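Local coordinates for regulatory protein of LacI family (Chloroflexus aggregans, PDB 3BBL), which is probably a transcriptional regulator of the LacI family, whose periplasmic-binding-protein-like part is likely to sense a small effector and so govern DNA binding, at residues A[108-113]-A[147-152]; A[117-122]-A[219-224]. All blocks are in the same frame, centred on the assembly; numbering follows the deposited sequence.

Contact 1. Residues A[108-113]-A[147-152]; sequences DGTAGT and YLEAMQ
T113 and Y147 make the closest approach between these two helical segments: OG1 of T113 lies 3.5 Å from the backbone N of Y147, and their CA atoms are 5.6 Å apart. That spacing sets the first turn of helix 109-123 side by side with helix 138-153 in the periplasmic-binding-protein-like fold. T110 and E149 touch next, their side chains crossing at about a right angle, the methyl CG2 of T110 standing 3.9 Å from OE2 of E149. This methyl is turned anti to the backbone N, which puts OG1 of T110 beside that N (chi1 -62°), and the hydroxyl bonds to D142 O. T113 is rotated differently: its OG1 sits between the backbone N and the carbonyl carbon (chi1 52°) and bonds to R143 O. Both threonines thus grip carbonyls of helix 138-153, five and four residues before Y147. E149 spends its carboxylate just beyond the segments: OE1 in a salt bridge to R114 of helix 109-123, OE2 in a hydrogen bond to Q145 of its own helix. Further out, D108 caps helix 109-123: A111 N donates to D108 OD1 over 3.0 Å at a nearly straight 164°, reaching the oxygen from above the carboxylate plane. Within helix 138-153, CG of M151, a selenomethionine one turn on, rests 3.7 Å above the centre of the Y147 ring; Y147 also packs on strand 128-132, its hydroxyl bonded to I128 O. The chemistry implies a helix-helix seam pinned by threonine hydroxyls on backbone carbonyls and by the E149-R114 salt bridge, with slight van der Waals touch between the segments.

Contact 2. Residues A[117-122]-A[219-224]; sequences VEYLIG and AIIGFD. With EDO (1,2-ethanediol), chain C.
Helix packing on a parallel part of the sheet, as in the alpha/beta domains of periplasmic-binding-protein-like folds, brings helix 109-123 over strand 219-223. The two short segments run nearly antiparallel, at 168°, with axes 10.2 Å apart at closest approach. L120 and I221 bridge this gap by reaching toward each other tip to tip, L120 CG lying 3.8 Å from I221 CD1. Both L120 methyls also meet that carbon, CD1 at 4.0 Å and CD2 at 3.9 Å, so the isopropyl end straddles it. I221 has CG1 anti to its carbonyl carbon (chi1 -65°), and its extended chain carries CD1 out to the helix. CD2 of L120 has a second neighbour, A219 CB, at 4.0 Å, while Y119 adds a looser touch where its CD2 comes to 4.4 Å from I221 CD1, obliquely to the ring. With an alanine here in place of L120, I221 CD1 and A219 CB would probably lose their main partner from the helix and a gap would open between helix and strand. I220 points away from the helix, and its backbone holds a 1,2-ethanediol, probably from the crystallisation liquor: I220 N donates to O1, and O2 donates to I220 O over 2.7 Å. The interface between the segments therefore rests on apolar dispersion contacts, while backbone polarity is spent within the sheet, where I221 pairs with I192 and T194, and on the bound diol.

Both contacts use helix 109-123, contact 1 at its first turn and contact 2 farther along, and their centres lie 10 Å apart. Each is partly buried, with two buried residues among its four touching ones, so neither is purely core or surface. Contact 1 joins two helices, where hydroxyls and a carboxylate find polar partners; contact 2 sets a helix on a strand through hydrocarbon alone. They meet directly: V117 CG1 packs 3.5 Å from A150 CB, V117 CG2 lies 3.8 Å from Y147 CD1, and T113 CG2 comes to 3.8 Å from F223 CE1. Helix 109-123 thus contacts both helix 138-153 and strand 219-223.

Contact 1. Residues A[108-113]-A[147-152]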
loop_
_atom_site.group_PDB
_atom_site.type_symbol
_atom_site.label_atom_id
_atom_site.label_comp_id
_atom_site.label_asym_id
_atom_site.label_seq_id
_atom_site.Cartn_x
_atom_site.Cartn_y
_atom_site.Cartn_z
ATOM N N ASP A 108 4.893 -7.217 -19.246
ATOM C CA ASP A 108 6.129 -7.279 -20.020
ATOM C C ASP A 108 7.196 -6.400 -19.346
ATOM O O ASP A 108 7.397 -5.249 -19.732
ATOM C CB ASP A 108 5.875 -6.791 -21.454
ATOM C CG ASP A 108 7.041 -7.083 -22.391
ATOM O OD1 ASP A 108 8.172 -7.298 -21.904
ATOM O OD2 ASP A 108 6.825 -7.081 -23.622
ATOM N N GLY A 109 7.861 -6.951 -18.333
ATOM C CA GLY A 109 8.894 -6.216 -17.627
ATOM C C GLY A 109 9.980 -5.706 -18.562
ATOM O O GLY A 109 10.376 -4.539 -18.501
ATOM N N THR A 110 10.462 -6.584 -19.432
ATOM C CA THR A 110 11.499 -6.231 -20.389
ATOM C C THR A 110 11.154 -4.959 -21.165
ATOM O O THR A 110 11.966 -4.036 -21.259
ATOM C CB THR A 110 11.733 -7.397 -21.383
ATOM O OG1 THR A 110 12.193 -8.538 -20.655
ATOM C CG2 THR A 110 12.771 -7.037 -22.444
ATOM N N ALA A 111 9.946 -4.907 -21.713
ATOM C CA ALA A 111 9.508 -3.750 -22.482
ATOM C C ALA A 111 9.496 -2.482 -21.621
ATOM O O ALA A 111 9.733 -1.379 -22.117
ATOM C CB ALA A 111 8.126 -4.003 -23.061
ATOM N N GLY A 112 9.222 -2.655 -20.330
ATOM C CA GLY A 112 9.182 -1.529 -19.418
ATOM C C GLY A 112 10.520 -0.837 -19.272
ATOM O O GLY A 112 10.620 0.368 -19.463
ATOM N N THR A 113 11.551 -1.599 -18.929
ATOM C CA THR A 113 12.885 -1.044 -18.761
ATOM C C THR A 113 13.470 -0.589 -20.099
ATOM O O THR A 113 14.142 0.431 -20.166
ATOM C CB THR A 113 13.822 -2.068 -18.126
ATOM O OG1 THR A 113 13.767 -3.288 -18.874
ATOM C CG2 THR A 113 13.404 -2.359 -16.711
ATOM N N TYR A 147 17.008 -3.435 -20.269
ATOM C CA TYR A 147 18.121 -2.504 -20.157
ATOM C C TYR A 147 19.226 -2.914 -21.148
ATOM O O TYR A 147 19.698 -2.101 -21.946
ATOM C CB TYR A 147 18.654 -2.535 -18.717
ATOM C CG TYR A 147 20.001 -1.876 -18.514
ATOM C CD1 TYR A 147 20.106 -0.505 -18.320
ATOM C CD2 TYR A 147 21.169 -2.631 -18.501
ATOM C CE1 TYR A 147 21.348 0.097 -18.109
ATOM C CE2 TYR A 147 22.407 -2.046 -18.300
ATOM C CZ TYR A 147 22.494 -0.682 -18.102
ATOM O OH TYR A 147 23.721 -0.103 -17.880
ATOM N N LEU A 148 19.633 -4.179 -21.085
ATOM C CA LEU A 148 20.669 -4.695 -21.966
ATOM C C LEU A 148 20.306 -4.472 -23.427
ATOM O O LEU A 148 21.143 -4.044 -24.222
ATOM C CB LEU A 148 20.893 -6.187 -21.707
ATOM C CG LEU A 148 21.300 -6.532 -20.270
ATOM C CD1 LEU A 148 21.406 -8.038 -20.113
ATOM C CD2 LEU A 148 22.617 -5.850 -19.927
ATOM N N GLU A 149 19.055 -4.752 -23.778
ATOM C CA GLU A 149 18.597 -4.575 -25.151
ATOM C C GLU A 149 18.671 -3.131 -25.621
ATOM O O GLU A 149 19.138 -2.855 -26.721
ATOM C CB GLU A 149 17.159 -5.082 -25.305
ATOM C CG GLU A 149 17.055 -6.546 -25.648
ATOM C CD GLU A 149 15.634 -7.082 -25.516
ATOM O OE1 GLU A 149 14.683 -6.389 -25.957
ATOM O OE2 GLU A 149 15.475 -8.202 -24.975
ATOM N N ALA A 150 18.199 -2.208 -24.792
ATOM C CA ALA A 150 18.231 -0.807 -25.170
ATOM C C ALA A 150 19.669 -0.304 -25.303
ATOM O O ALA A 150 19.994 0.404 -26.255
ATOM C CB ALA A 150 17.469 0.034 -24.151
HETATM N N MSE A 151 20.528 -0.677 -24.359
HETATM C CA MSE A 151 21.919 -0.236 -24.394
HETATM C C MSE A 151 22.610 -0.823 -25.637
HETATM O O MSE A 151 23.313 -0.118 -26.358
HETATM C CB MSE A 151 22.661 -0.654 -23.107
HETATM C CG MSE A 151 22.123 -0.062 -21.826
HETATM SE SE MSE A 151 22.202 1.953 -21.852
HETATM C CE MSE A 151 24.067 2.057 -21.191
ATOM N N GLN A 152 22.386 -2.106 -25.889
ATOM C CA GLN A 152 22.956 -2.790 -27.044
ATOM C C GLN A 152 22.496 -2.132 -28.346
ATOM O O GLN A 152 23.292 -1.861 -29.235
ATOM C CB GLN A 152 22.531 -4.260 -27.025
ATOM C CG GLN A 152 22.862 -5.031 -28.287
ATOM C CD GLN A 152 24.322 -5.406 -28.376
ATOM O OE1 GLN A 152 24.832 -6.144 -27.529
ATOM N NE2 GLN A 152 25.009 -4.902 -29.405
#

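Contact 2. Residues A[117-122]-A[219-224]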
loop_
_atom_site.group_PDB
_atom_site.type_symbol
_atom_site.label_atom_id
_atom_site.label_comp_id
_atom_site.label_asym_id
_atom_site.label_seq_id
_atom_site.Cartn_x
_atom_site.Cartn_y
_atom_site.Cartn_z
ATOM N N VAL A 117 14.967 3.079 -20.620
ATOM C CA VAL A 117 16.324 3.335 -21.085
ATOM C C VAL A 117 16.337 4.102 -22.404
ATOM O O VAL A 117 17.143 5.007 -22.580
ATOM C CB VAL A 117 17.130 2.022 -21.226
ATOM C CG1 VAL A 117 18.534 2.322 -21.696
ATOM C CG2 VAL A 117 17.193 1.318 -19.890
ATOM N N GLU A 118 15.442 3.753 -23.325
ATOM C CA GLU A 118 15.378 4.454 -24.611
ATOM C C GLU A 118 15.108 5.930 -24.367
ATOM O O GLU A 118 15.657 6.800 -25.040
ATOM C CB GLU A 118 14.266 3.886 -25.498
ATOM C CG GLU A 118 14.509 2.444 -25.925
ATOM C CD GLU A 118 13.370 1.872 -26.736
ATOM O OE1 GLU A 118 12.210 2.267 -26.488
ATOM O OE2 GLU A 118 13.632 1.020 -27.607
ATOM N N TYR A 119 14.255 6.206 -23.388
ATOM C CA TYR A 119 13.923 7.578 -23.043
ATOM C C TYR A 119 15.172 8.320 -22.561
ATOM O O TYR A 119 15.441 9.440 -22.986
ATOM C CB TYR A 119 12.849 7.618 -21.955
ATOM C CG TYR A 119 12.475 9.031 -21.579
ATOM C CD1 TYR A 119 11.566 9.759 -22.340
ATOM C CD2 TYR A 119 13.093 9.668 -20.507
ATOM C CE1 TYR A 119 11.287 11.092 -22.045
ATOM C CE2 TYR A 119 12.826 10.997 -20.205
ATOM C CZ TYR A 119 11.924 11.704 -20.976
ATOM O OH TYR A 119 11.682 13.027 -20.671
ATOM N N LEU A 120 15.934 7.693 -21.670
ATOM C CA LEU A 120 17.147 8.318 -21.169
ATOM C C LEU A 120 18.127 8.562 -22.327
ATOM O O LEU A 120 18.704 9.632 -22.440
ATOM C CB LEU A 120 17.776 7.450 -20.078
ATOM C CG LEU A 120 16.941 7.384 -18.795
ATOM C CD1 LEU A 120 17.490 6.297 -17.887
ATOM C CD2 LEU A 120 16.951 8.744 -18.092
ATOM N N ILE A 121 18.289 7.578 -23.201
ATOM C CA ILE A 121 19.188 7.737 -24.340
ATOM C C ILE A 121 18.707 8.890 -25.225
ATOM O O ILE A 121 19.517 9.621 -25.798
ATOM C CB ILE A 121 19.248 6.433 -25.167
ATOM C CG1 ILE A 121 19.915 5.340 -24.338
ATOM C CG2 ILE A 121 19.977 6.665 -26.471
ATOM C CD1 ILE A 121 19.909 3.991 -24.996
ATOM N N GLY A 122 17.386 9.046 -25.315
ATOM C CA GLY A 122 16.801 10.108 -26.113
ATOM C C GLY A 122 17.084 11.489 -25.551
ATOM O O GLY A 122 16.945 12.493 -26.247
ATOM N N ALA A 219 19.874 11.613 -13.427
ATOM C CA ALA A 219 18.499 11.231 -13.747
ATOM C C ALA A 219 18.212 9.863 -13.110
ATOM O O ALA A 219 19.091 9.003 -13.038
ATOM C CB ALA A 219 18.304 11.169 -15.257
ATOM N N ILE A 220 16.988 9.686 -12.630
ATOM C CA ILE A 220 16.586 8.440 -12.001
ATOM C C ILE A 220 15.197 7.992 -12.442
ATOM O O ILE A 220 14.255 8.780 -12.451
ATOM C CB ILE A 220 16.591 8.576 -10.460
ATOM C CG1 ILE A 220 18.009 8.853 -9.976
ATOM C CG2 ILE A 220 16.059 7.292 -9.802
ATOM C CD1 ILE A 220 18.082 9.274 -8.509
ATOM N N ILE A 221 15.075 6.728 -12.826
ATOM C CA ILE A 221 13.782 6.182 -13.218
ATOM C C ILE A 221 13.594 4.903 -12.423
ATOM O O ILE A 221 14.467 4.038 -12.419
ATOM C CB ILE A 221 13.698 5.867 -14.732
ATOM C CG1 ILE A 221 13.802 7.156 -15.541
ATOM C CG2 ILE A 221 12.372 5.187 -15.047
ATOM C CD1 ILE A 221 13.589 6.965 -17.030
ATOM N N GLY A 222 12.466 4.805 -11.726
ATOM C CA GLY A 222 12.189 3.626 -10.925
ATOM C C GLY A 222 11.258 2.656 -11.617
ATOM O O GLY A 222 11.039 2.735 -12.831
ATOM N N PHE A 223 10.714 1.726 -10.836
ATOM C CA PHE A 223 9.792 0.718 -11.352
ATOM C C PHE A 223 8.739 0.384 -10.310
ATOM O O PHE A 223 9.075 0.145 -9.145
ATOM C CB PHE A 223 10.567 -0.546 -11.751
ATOM C CG PHE A 223 9.934 -1.330 -12.877
ATOM C CD1 PHE A 223 10.508 -1.326 -14.146
ATOM C CD2 PHE A 223 8.778 -2.086 -12.666
ATOM C CE1 PHE A 223 9.946 -2.069 -15.193
ATOM C CE2 PHE A 223 8.209 -2.830 -13.704
ATOM C CZ PHE A 223 8.794 -2.822 -14.970
ATOM N N ASP A 224 7.491 0.386 -10.791
ATOM C CA ASP A 224 6.198 0.117 -10.123
ATOM C C ASP A 224 5.406 1.333 -9.692
ATOM O O ASP A 224 4.370 1.193 -9.063
ATOM C CB ASP A 224 6.209 -0.866 -8.915
ATOM C CG ASP A 224 7.459 -1.666 -8.780
ATOM O OD1 ASP A 224 7.934 -1.689 -7.629
ATOM O OD2 ASP A 224 7.959 -2.260 -9.759
HETATM C C1 EDO C . 14.635 12.399 -11.960
HETATM O O1 EDO C . 15.321 11.897 -13.115
HETATM C C2 EDO C . 13.125 12.145 -12.069
HETATM O O2 EDO C . 12.796 10.868 -11.534
#